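Local coordinates for Crov588 (Cafeteriavirus, PDB 6NYR), which is of unknown function but folds as a leucine-rich-repeat protein whose successive FNIP repeats curve round into a ring, at residues Lys401-Ser406 / Asn423-Gly428; Asn361-Leu366 / Val380-Leu385; Val386-Gly391 / Thr408-Gly413. All coordinates share one frame; numbering follows the deposited sequence.

From the N terminus, contact 2 comes first: residues 361-366, leading into strand 365-367, meet the turn of 380-385, closing the loop that leaves that strand, just before strand 387-389. Contact 3 opens directly afterwards and pairs strand 387-389 with strand 409-411, one coil further on. Contact 1 begins within the loop closed by contact 3 and ends beyond it, so these two cross, whereas contact 2 is complete before either starts. Their centres lie about 12 Å from one another. Contact 3 belongs to the strand-lined inner side of the ring, contact 1 lies farther out among the loops, and contact 2 runs between strand and loop; together they join consecutive coils, and contact 3 also bridges two FNIP repeats.

Contact 1 of 3, residues Lys401-Ser406 / Asn423-Gly428; sequences KVLPNS and NVLPNG
Two copies of the returning loop of a leucine-rich repeat, each reading Val-Leu-Pro-Asn, lie alongside one another here, residues 401-406 from one coil and 423-428 from the next. Leu-403 carries much of the contact. Its CG is anti to the carbonyl carbon (chi1 -61°), and this sends CD1 over the following coil, 3.6 Å from the backbone O of Val-424. The same methyl reaches Leu-425 CD2 at 4.1 Å; the two leucines share a rotamer and point the same way, both continuing inward to touch Leu-410 of strand 409-411. Beside them the ring of Pro-426 fits against the preceding loop. Its CD rests 4.0 Å from Leu-403 CB, its CG lies 3.3 Å from the backbone O of Pro-404, and its CB packs 3.8 Å from Asn-405 CA. Proline suits this place because its ring gives a compact apolar surface and its nitrogen has no hydrogen to satisfy. Asn-405 and Asn-427 are at home at the exposed margin, where their amides can meet solvent. Gly-428 has phi 119°, where a CB would jam against the preceding carbonyl O and also lie close to Asn-405 O. No hydrogen bond joins the two loops: shape and van der Waals contact hold them together, and the short approach of the Pro-404 carbonyl to ring carbons is at most a weakly polar attraction.

Contact 2 of 3, residues Asn361-Leu366 / Val380-Leu385; sequences NSLTHL and VLPNSL
The hydroxyl of Ser-384 is the polar centre of this contact: OG lies 2.7 Å from Asn-361 O and 2.7 Å from Leu-363 O, within hydrogen-bonding distance of both, although its one proton can be shared between them only in part or given to one. Serine suits the place because its short arm, with OG between the backbone N and the carbonyl carbon (chi1 46°), reaches two carbonyls of the preceding coil at once. Next to it, apolar side chains interlock. CD1 of Leu-385 is wedged among three groups, 3.8 Å from Leu-363 CD2, 3.7 Å from Leu-366 CB and close to the Leu-363 carbonyl. Leu-363 and Leu-385 both hold CG anti to the backbone N (chi1 -156° and -155°), so they lie side by side and point the same way. Farther in, Leu-366 and Leu-381 cross at about a right angle, their CD2 methyls 3.8 Å apart. Farther from the strand, the buried ring of Pro-382 sets CG against Leu-363 CB at 3.9 Å, while Asn-361, exposed to solvent, slides past it and brings OD1 to Pro-382 CB. A type I turn from Pro-382 to Leu-385, closed by a weak backbone bond, is what presents Ser-384 and Leu-385 to the earlier coil. At the strand entrance Thr-364 OG1 hydrogen-bonds to His-365 ND1 at 2.6 Å, in the plane of the imidazole at its edge; either could donate, and OG1 also bonds to Thr-342 O. The serine grip recurs on either side: Ser-362 OG faces Asn-339 O and Leu-341 O, and Ser-406 OG faces Asn-383 O and Leu-385 O, each with one proton for two carbonyls in reach. Inward, Leu-366 packs between Leu-344 of strand 343-345 and Leu-388 of strand 387-389.

Contact 3 of 3, residues Val386-Gly391 / Thr408-Gly413; sequences VHLSFG and TYLELG
Backbone hydrogen bonds join the strands 387-389 and 409-411, which run parallel with their axes 4.9 Å apart. Val-386 O begins the ladder by accepting two donors: Tyr-409 N nearly along the C=O axis, and Thr-408 N in the carbonyl plane on a lone pair, with the Thr-408 hydroxyl a possible third, its proton not settled. Leu-388 then bonds both ways, its N to Tyr-409 O and its O to Glu-411 N at 3.0 Å, and Phe-390 N reaches Glu-411 O almost straight. Where the strands end, Gly-413 CA comes 3.3 Å from Gly-391 O in a CH···O contact; a side chain on Gly-413 would collide with that oxygen. Aromatic stacking joins the face that carries His-387 and Tyr-409. Both residues hold CG anti to the backbone N, which points them the same way, and similar chi2 angles (-72° and -79°) turn the planes parallel, giving an offset stack, centroids 4.0 Å apart and planes at 6°, with His-387 NE2 3.2 Å from Tyr-409 CD1. Polar side chains continue along this face: the extended Glu-411 puts OE1 3.1 Å from Tyr-409 OH, which donates to it from above the carboxylate plane, and a weak bond links Ser-389 OG to the same oxygen. The carboxylate might favour a positive charge on the nearby imidazole. Apolar packing fills the other face, where Leu-388 CD2 meets Leu-410 CD1 at 3.8 Å; just beyond the strands, Leu-412 CD1 comes 3.5 Å from Phe-390 CD2. Phe-390 also stacks with Phe-394. Polar and aromatic residues line the concave face here, while one short parallel strand per coil, with alternating leucines turned to the core, is characteristic of the concave side of a leucine-rich-repeat solenoid.

Contact 1 of 3, residues Lys401-Ser406 / Asn423-Gly428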
loop_
_atom_site.group_PDB
_atom_site.type_symbol
_atom_site.label_atom_id
_atom_site.label_comp_id
_atom_site.label_asym_id
_atom_site.label_seq_id
_atom_site.Cartn_x
_atom_site.Cartn_y
_atom_site.Cartn_z
ATOM N N LYS A 401 -17.878 12.855 32.170
ATOM C CA LYS A 401 -18.938 12.655 31.187
ATOM C C LYS A 401 -18.614 13.270 29.833
ATOM O O LYS A 401 -19.524 13.731 29.125
ATOM C CB LYS A 401 -20.260 13.209 31.720
ATOM C CG LYS A 401 -21.107 12.183 32.482
ATOM C CD LYS A 401 -20.491 11.840 33.834
ATOM C CE LYS A 401 -20.577 10.346 34.125
ATOM N NZ LYS A 401 -21.874 9.913 34.711
ATOM N N VAL A 402 -17.348 13.258 29.434
ATOM C CA VAL A 402 -16.942 13.880 28.178
ATOM C C VAL A 402 -17.010 12.891 27.022
ATOM O O VAL A 402 -17.621 13.173 25.988
ATOM C CB VAL A 402 -15.526 14.479 28.325
ATOM C CG1 VAL A 402 -15.076 15.101 27.015
ATOM C CG2 VAL A 402 -15.491 15.483 29.463
ATOM N N LEU A 403 -16.381 11.731 27.166
ATOM C CA LEU A 403 -16.371 10.743 26.090
ATOM C C LEU A 403 -17.703 10.001 26.051
ATOM O O LEU A 403 -18.203 9.577 27.099
ATOM C CB LEU A 403 -15.223 9.762 26.286
ATOM C CG LEU A 403 -13.834 10.407 26.281
ATOM C CD1 LEU A 403 -12.759 9.406 26.687
ATOM C CD2 LEU A 403 -13.517 11.007 24.915
ATOM N N PRO A 404 -18.312 9.846 24.877
ATOM C CA PRO A 404 -19.618 9.174 24.804
ATOM C C PRO A 404 -19.516 7.675 25.046
ATOM O O PRO A 404 -18.497 7.039 24.762
ATOM C CB PRO A 404 -20.096 9.476 23.377
ATOM C CG PRO A 404 -18.823 9.641 22.593
ATOM C CD PRO A 404 -17.822 10.266 23.546
ATOM N N ASN A 405 -20.609 7.109 25.571
ATOM C CA ASN A 405 -20.674 5.673 25.789
ATOM C C ASN A 405 -20.512 4.873 24.507
ATOM O O ASN A 405 -20.102 3.710 24.577
ATOM C CB ASN A 405 -22.009 5.286 26.442
ATOM C CG ASN A 405 -22.196 5.906 27.817
ATOM O OD1 ASN A 405 -21.237 6.058 28.579
ATOM N ND2 ASN A 405 -23.433 6.264 28.144
ATOM N N SER A 406 -20.799 5.460 23.348
ATOM C CA SER A 406 -20.727 4.714 22.103
ATOM C C SER A 406 -19.304 4.531 21.595
ATOM O O SER A 406 -19.102 3.771 20.641
ATOM C CB SER A 406 -21.557 5.418 21.025
ATOM O OG SER A 406 -21.165 6.776 20.885
ATOM N N ASN A 423 -14.165 6.368 35.409
ATOM C CA ASN A 423 -15.328 6.918 34.712
ATOM C C ASN A 423 -14.982 8.059 33.759
ATOM O O ASN A 423 -15.792 8.964 33.534
ATOM C CB ASN A 423 -16.395 7.391 35.707
ATOM C CG ASN A 423 -17.097 6.244 36.402
ATOM O OD1 ASN A 423 -16.730 5.850 37.509
ATOM N ND2 ASN A 423 -18.109 5.696 35.748
ATOM N N VAL A 424 -13.794 8.022 33.175
ATOM C CA VAL A 424 -13.478 8.846 32.019
ATOM C C VAL A 424 -13.645 8.041 30.735
ATOM O O VAL A 424 -14.339 8.456 29.807
ATOM C CB VAL A 424 -12.057 9.445 32.120
ATOM C CG1 VAL A 424 -11.784 10.337 30.902
ATOM C CG2 VAL A 424 -11.903 10.238 33.399
ATOM N N LEU A 425 -13.007 6.871 30.679
ATOM C CA LEU A 425 -13.074 6.011 29.505
ATOM C C LEU A 425 -14.378 5.223 29.529
ATOM O O LEU A 425 -14.682 4.569 30.533
ATOM C CB LEU A 425 -11.881 5.069 29.479
ATOM C CG LEU A 425 -10.519 5.764 29.499
ATOM C CD1 LEU A 425 -9.412 4.748 29.753
ATOM C CD2 LEU A 425 -10.270 6.528 28.211
ATOM N N PRO A 426 -15.156 5.245 28.448
ATOM C CA PRO A 426 -16.479 4.612 28.486
ATOM C C PRO A 426 -16.399 3.095 28.465
ATOM O O PRO A 426 -15.550 2.508 27.791
ATOM C CB PRO A 426 -17.166 5.144 27.221
ATOM C CG PRO A 426 -16.025 5.407 26.277
ATOM C CD PRO A 426 -14.876 5.880 27.143
ATOM N N ASN A 427 -17.284 2.465 29.238
ATOM C CA ASN A 427 -17.530 1.039 29.076
ATOM C C ASN A 427 -18.023 0.788 27.658
ATOM O O ASN A 427 -19.009 1.389 27.218
ATOM C CB ASN A 427 -18.556 0.547 30.092
ATOM C CG ASN A 427 -17.997 0.493 31.496
ATOM O OD1 ASN A 427 -16.941 -0.099 31.737
ATOM N ND2 ASN A 427 -18.706 1.106 32.437
ATOM N N GLY A 428 -17.324 -0.081 26.936
ATOM C CA GLY A 428 -17.544 -0.285 25.517
ATOM C C GLY A 428 -16.340 0.022 24.655
ATOM O O GLY A 428 -16.283 -0.431 23.503
#

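Contact 2 of 3, residues Asn361-Leu366 / Val380-Leu385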
loop_
_atom_site.group_PDB
_atom_site.type_symbol
_atom_site.label_atom_id
_atom_site.label_comp_id
_atom_site.label_asym_id
_atom_site.label_seq_id
_atom_site.Cartn_x
_atom_site.Cartn_y
_atom_site.Cartn_z
ATOM N N ASN A 361 -25.566 14.724 15.714
ATOM C CA ASN A 361 -25.791 13.457 16.398
ATOM C C ASN A 361 -25.659 12.256 15.473
ATOM O O ASN A 361 -25.888 11.126 15.916
ATOM C CB ASN A 361 -27.172 13.449 17.063
ATOM C CG ASN A 361 -27.153 14.069 18.447
ATOM O OD1 ASN A 361 -26.261 13.793 19.253
ATOM N ND2 ASN A 361 -28.144 14.907 18.733
ATOM N N SER A 362 -25.291 12.468 14.213
ATOM C CA SER A 362 -24.996 11.373 13.302
ATOM C C SER A 362 -23.506 11.071 13.221
ATOM O O SER A 362 -23.127 10.071 12.600
ATOM C CB SER A 362 -25.528 11.692 11.898
ATOM O OG SER A 362 -25.092 12.970 11.457
ATOM N N LEU A 363 -22.660 11.890 13.847
ATOM C CA LEU A 363 -21.216 11.765 13.678
ATOM C C LEU A 363 -20.716 10.467 14.295
ATOM O O LEU A 363 -20.918 10.214 15.489
ATOM C CB LEU A 363 -20.512 12.962 14.311
ATOM C CG LEU A 363 -19.128 13.298 13.750
ATOM C CD1 LEU A 363 -19.258 13.872 12.339
ATOM C CD2 LEU A 363 -18.386 14.255 14.670
ATOM N N THR A 364 -20.033 9.658 13.487
ATOM C CA THR A 364 -19.402 8.432 13.956
ATOM C C THR A 364 -17.885 8.512 13.999
ATOM O O THR A 364 -17.268 7.806 14.797
ATOM C CB THR A 364 -19.804 7.248 13.060
ATOM O OG1 THR A 364 -19.364 7.476 11.714
ATOM C CG2 THR A 364 -21.318 7.054 13.075
ATOM N N HIS A 365 -17.280 9.365 13.177
ATOM C CA HIS A 365 -15.829 9.433 13.035
ATOM C C HIS A 365 -15.394 10.887 13.114
ATOM O O HIS A 365 -15.810 11.709 12.290
ATOM C CB HIS A 365 -15.381 8.805 11.711
ATOM C CG HIS A 365 -15.588 7.325 11.646
ATOM N ND1 HIS A 365 -16.829 6.753 11.465
ATOM C CD2 HIS A 365 -14.711 6.297 11.740
ATOM C CE1 HIS A 365 -16.708 5.438 11.454
ATOM N NE2 HIS A 365 -15.433 5.135 11.618
ATOM N N LEU A 366 -14.554 11.197 14.101
ATOM C CA LEU A 366 -14.054 12.548 14.325
ATOM C C LEU A 366 -12.541 12.490 14.431
ATOM O O LEU A 366 -12.005 11.876 15.360
ATOM C CB LEU A 366 -14.653 13.153 15.595
ATOM C CG LEU A 366 -14.143 14.543 15.985
ATOM C CD1 LEU A 366 -14.424 15.544 14.879
ATOM C CD2 LEU A 366 -14.764 14.991 17.299
ATOM N N VAL A 380 -20.599 17.696 24.363
ATOM C CA VAL A 380 -19.977 18.240 23.163
ATOM C C VAL A 380 -19.823 17.118 22.144
ATOM O O VAL A 380 -20.315 17.219 21.014
ATOM C CB VAL A 380 -18.618 18.894 23.478
ATOM C CG1 VAL A 380 -17.885 19.224 22.187
ATOM C CG2 VAL A 380 -18.816 20.132 24.340
ATOM N N LEU A 381 -19.129 16.053 22.530
ATOM C CA LEU A 381 -18.995 14.889 21.661
ATOM C C LEU A 381 -20.343 14.179 21.583
ATOM O O LEU A 381 -20.952 13.899 22.624
ATOM C CB LEU A 381 -17.904 13.958 22.183
ATOM C CG LEU A 381 -16.500 14.567 22.255
ATOM C CD1 LEU A 381 -15.519 13.655 22.959
ATOM C CD2 LEU A 381 -16.008 14.875 20.842
ATOM N N PRO A 382 -20.833 13.871 20.388
ATOM C CA PRO A 382 -22.174 13.294 20.262
ATOM C C PRO A 382 -22.189 11.826 20.656
ATOM O O PRO A 382 -21.156 11.156 20.729
ATOM C CB PRO A 382 -22.512 13.476 18.779
ATOM C CG PRO A 382 -21.182 13.562 18.085
ATOM C CD PRO A 382 -20.106 13.888 19.105
ATOM N N ASN A 383 -23.394 11.338 20.934
ATOM C CA ASN A 383 -23.572 9.980 21.436
ATOM C C ASN A 383 -23.543 8.922 20.342
ATOM O O ASN A 383 -23.720 7.738 20.649
ATOM C CB ASN A 383 -24.889 9.888 22.208
ATOM C CG ASN A 383 -24.765 10.409 23.619
ATOM O OD1 ASN A 383 -25.426 11.375 24.001
ATOM N ND2 ASN A 383 -23.913 9.769 24.409
ATOM N N SER A 384 -23.325 9.311 19.089
ATOM C CA SER A 384 -23.128 8.371 17.997
ATOM C C SER A 384 -21.660 8.080 17.710
ATOM O O SER A 384 -21.367 7.194 16.903
ATOM C CB SER A 384 -23.780 8.920 16.724
ATOM O OG SER A 384 -23.443 10.288 16.548
ATOM N N LEU A 385 -20.740 8.798 18.346
ATOM C CA LEU A 385 -19.336 8.726 17.962
ATOM C C LEU A 385 -18.731 7.392 18.382
ATOM O O LEU A 385 -18.820 6.993 19.547
ATOM C CB LEU A 385 -18.576 9.888 18.600
ATOM C CG LEU A 385 -17.290 10.376 17.937
ATOM C CD1 LEU A 385 -17.611 11.158 16.667
ATOM C CD2 LEU A 385 -16.486 11.228 18.906
#

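Contact 3 of 3, residues Val386-Gly391 / Thr408-Gly413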
loop_
_atom_site.group_PDB
_atom_site.type_symbol
_atom_site.label_atom_id
_atom_site.label_comp_id
_atom_site.label_asym_id
_atom_site.label_seq_id
_atom_site.Cartn_x
_atom_site.Cartn_y
_atom_site.Cartn_z
ATOM N N VAL A 386 -18.118 6.701 17.423
ATOM C CA VAL A 386 -17.426 5.451 17.702
ATOM C C VAL A 386 -15.912 5.594 17.596
ATOM O O VAL A 386 -15.188 4.820 18.242
ATOM C CB VAL A 386 -17.915 4.316 16.774
ATOM C CG1 VAL A 386 -19.433 4.213 16.796
ATOM C CG2 VAL A 386 -17.408 4.524 15.355
ATOM N N HIS A 387 -15.413 6.563 16.829
ATOM C CA HIS A 387 -14.007 6.650 16.458
ATOM C C HIS A 387 -13.544 8.080 16.683
ATOM O O HIS A 387 -14.054 9.007 16.045
ATOM C CB HIS A 387 -13.811 6.240 14.995
ATOM C CG HIS A 387 -12.378 6.106 14.588
ATOM N ND1 HIS A 387 -11.551 7.195 14.413
ATOM C CD2 HIS A 387 -11.632 5.015 14.295
ATOM C CE1 HIS A 387 -10.352 6.779 14.047
ATOM N NE2 HIS A 387 -10.375 5.461 13.968
ATOM N N LEU A 388 -12.586 8.261 17.589
ATOM C CA LEU A 388 -12.088 9.583 17.954
ATOM C C LEU A 388 -10.568 9.562 17.927
ATOM O O LEU A 388 -9.942 8.777 18.649
ATOM C CB LEU A 388 -12.599 10.008 19.332
ATOM C CG LEU A 388 -12.053 11.335 19.857
ATOM C CD1 LEU A 388 -12.408 12.474 18.926
ATOM C CD2 LEU A 388 -12.588 11.596 21.257
ATOM N N SER A 389 -9.981 10.419 17.093
ATOM C CA SER A 389 -8.535 10.527 16.937
ATOM C C SER A 389 -8.105 11.961 17.207
ATOM O O SER A 389 -8.597 12.892 16.561
ATOM C CB SER A 389 -8.119 10.087 15.530
ATOM O OG SER A 389 -6.713 10.118 15.373
ATOM N N PHE A 390 -7.185 12.133 18.150
ATOM C CA PHE A 390 -6.593 13.430 18.445
ATOM C C PHE A 390 -5.242 13.581 17.748
ATOM O O PHE A 390 -4.548 12.599 17.475
ATOM C CB PHE A 390 -6.409 13.626 19.955
ATOM C CG PHE A 390 -7.694 13.823 20.711
ATOM C CD1 PHE A 390 -8.317 15.058 20.731
ATOM C CD2 PHE A 390 -8.265 12.778 21.414
ATOM C CE1 PHE A 390 -9.495 15.248 21.428
ATOM C CE2 PHE A 390 -9.443 12.957 22.117
ATOM C CZ PHE A 390 -10.062 14.195 22.122
ATOM N N GLY A 391 -4.884 14.834 17.458
ATOM C CA GLY A 391 -3.624 15.165 16.823
ATOM C C GLY A 391 -2.492 15.371 17.816
ATOM O O GLY A 391 -2.587 15.042 18.999
ATOM N N THR A 408 -15.831 3.277 20.663
ATOM C CA THR A 408 -15.088 2.027 20.649
ATOM C C THR A 408 -13.601 2.211 20.364
ATOM O O THR A 408 -12.809 1.331 20.716
ATOM C CB THR A 408 -15.661 1.071 19.589
ATOM O OG1 THR A 408 -15.550 1.669 18.289
ATOM C CG2 THR A 408 -17.119 0.748 19.880
ATOM N N TYR A 409 -13.206 3.329 19.758
ATOM C CA TYR A 409 -11.829 3.544 19.328
ATOM C C TYR A 409 -11.382 4.931 19.764
ATOM O O TYR A 409 -11.925 5.937 19.297
ATOM C CB TYR A 409 -11.706 3.402 17.803
ATOM C CG TYR A 409 -10.312 3.618 17.261
ATOM C CD1 TYR A 409 -9.799 4.901 17.095
ATOM C CD2 TYR A 409 -9.511 2.543 16.897
ATOM C CE1 TYR A 409 -8.527 5.106 16.603
ATOM C CE2 TYR A 409 -8.236 2.740 16.396
ATOM C CZ TYR A 409 -7.751 4.023 16.252
ATOM O OH TYR A 409 -6.484 4.231 15.758
ATOM N N LEU A 410 -10.382 4.987 20.637
ATOM C CA LEU A 410 -9.803 6.247 21.080
ATOM C C LEU A 410 -8.304 6.219 20.818
ATOM O O LEU A 410 -7.599 5.325 21.299
ATOM C CB LEU A 410 -10.087 6.502 22.560
ATOM C CG LEU A 410 -9.470 7.800 23.082
ATOM C CD1 LEU A 410 -9.950 8.979 22.241
ATOM C CD2 LEU A 410 -9.809 8.015 24.543
ATOM N N GLU A 411 -7.827 7.193 20.049
ATOM C CA GLU A 411 -6.408 7.385 19.784
ATOM C C GLU A 411 -5.998 8.753 20.312
ATOM O O GLU A 411 -6.512 9.778 19.849
ATOM C CB GLU A 411 -6.123 7.268 18.285
ATOM C CG GLU A 411 -4.718 7.656 17.864
ATOM C CD GLU A 411 -4.490 7.468 16.374
ATOM O OE1 GLU A 411 -5.471 7.184 15.651
ATOM O OE2 GLU A 411 -3.333 7.597 15.927
ATOM N N LEU A 412 -5.087 8.767 21.280
ATOM C CA LEU A 412 -4.526 10.000 21.806
ATOM C C LEU A 412 -3.195 10.289 21.112
ATOM O O LEU A 412 -2.444 9.380 20.753
ATOM C CB LEU A 412 -4.301 9.934 23.316
ATOM C CG LEU A 412 -5.435 10.012 24.331
ATOM C CD1 LEU A 412 -6.438 11.106 23.939
ATOM C CD2 LEU A 412 -6.139 8.684 24.538
ATOM N N GLY A 413 -2.906 11.577 20.927
ATOM C CA GLY A 413 -1.817 12.016 20.078
ATOM C C GLY A 413 -0.503 12.225 20.812
ATOM O O GLY A 413 -0.354 11.930 21.999
#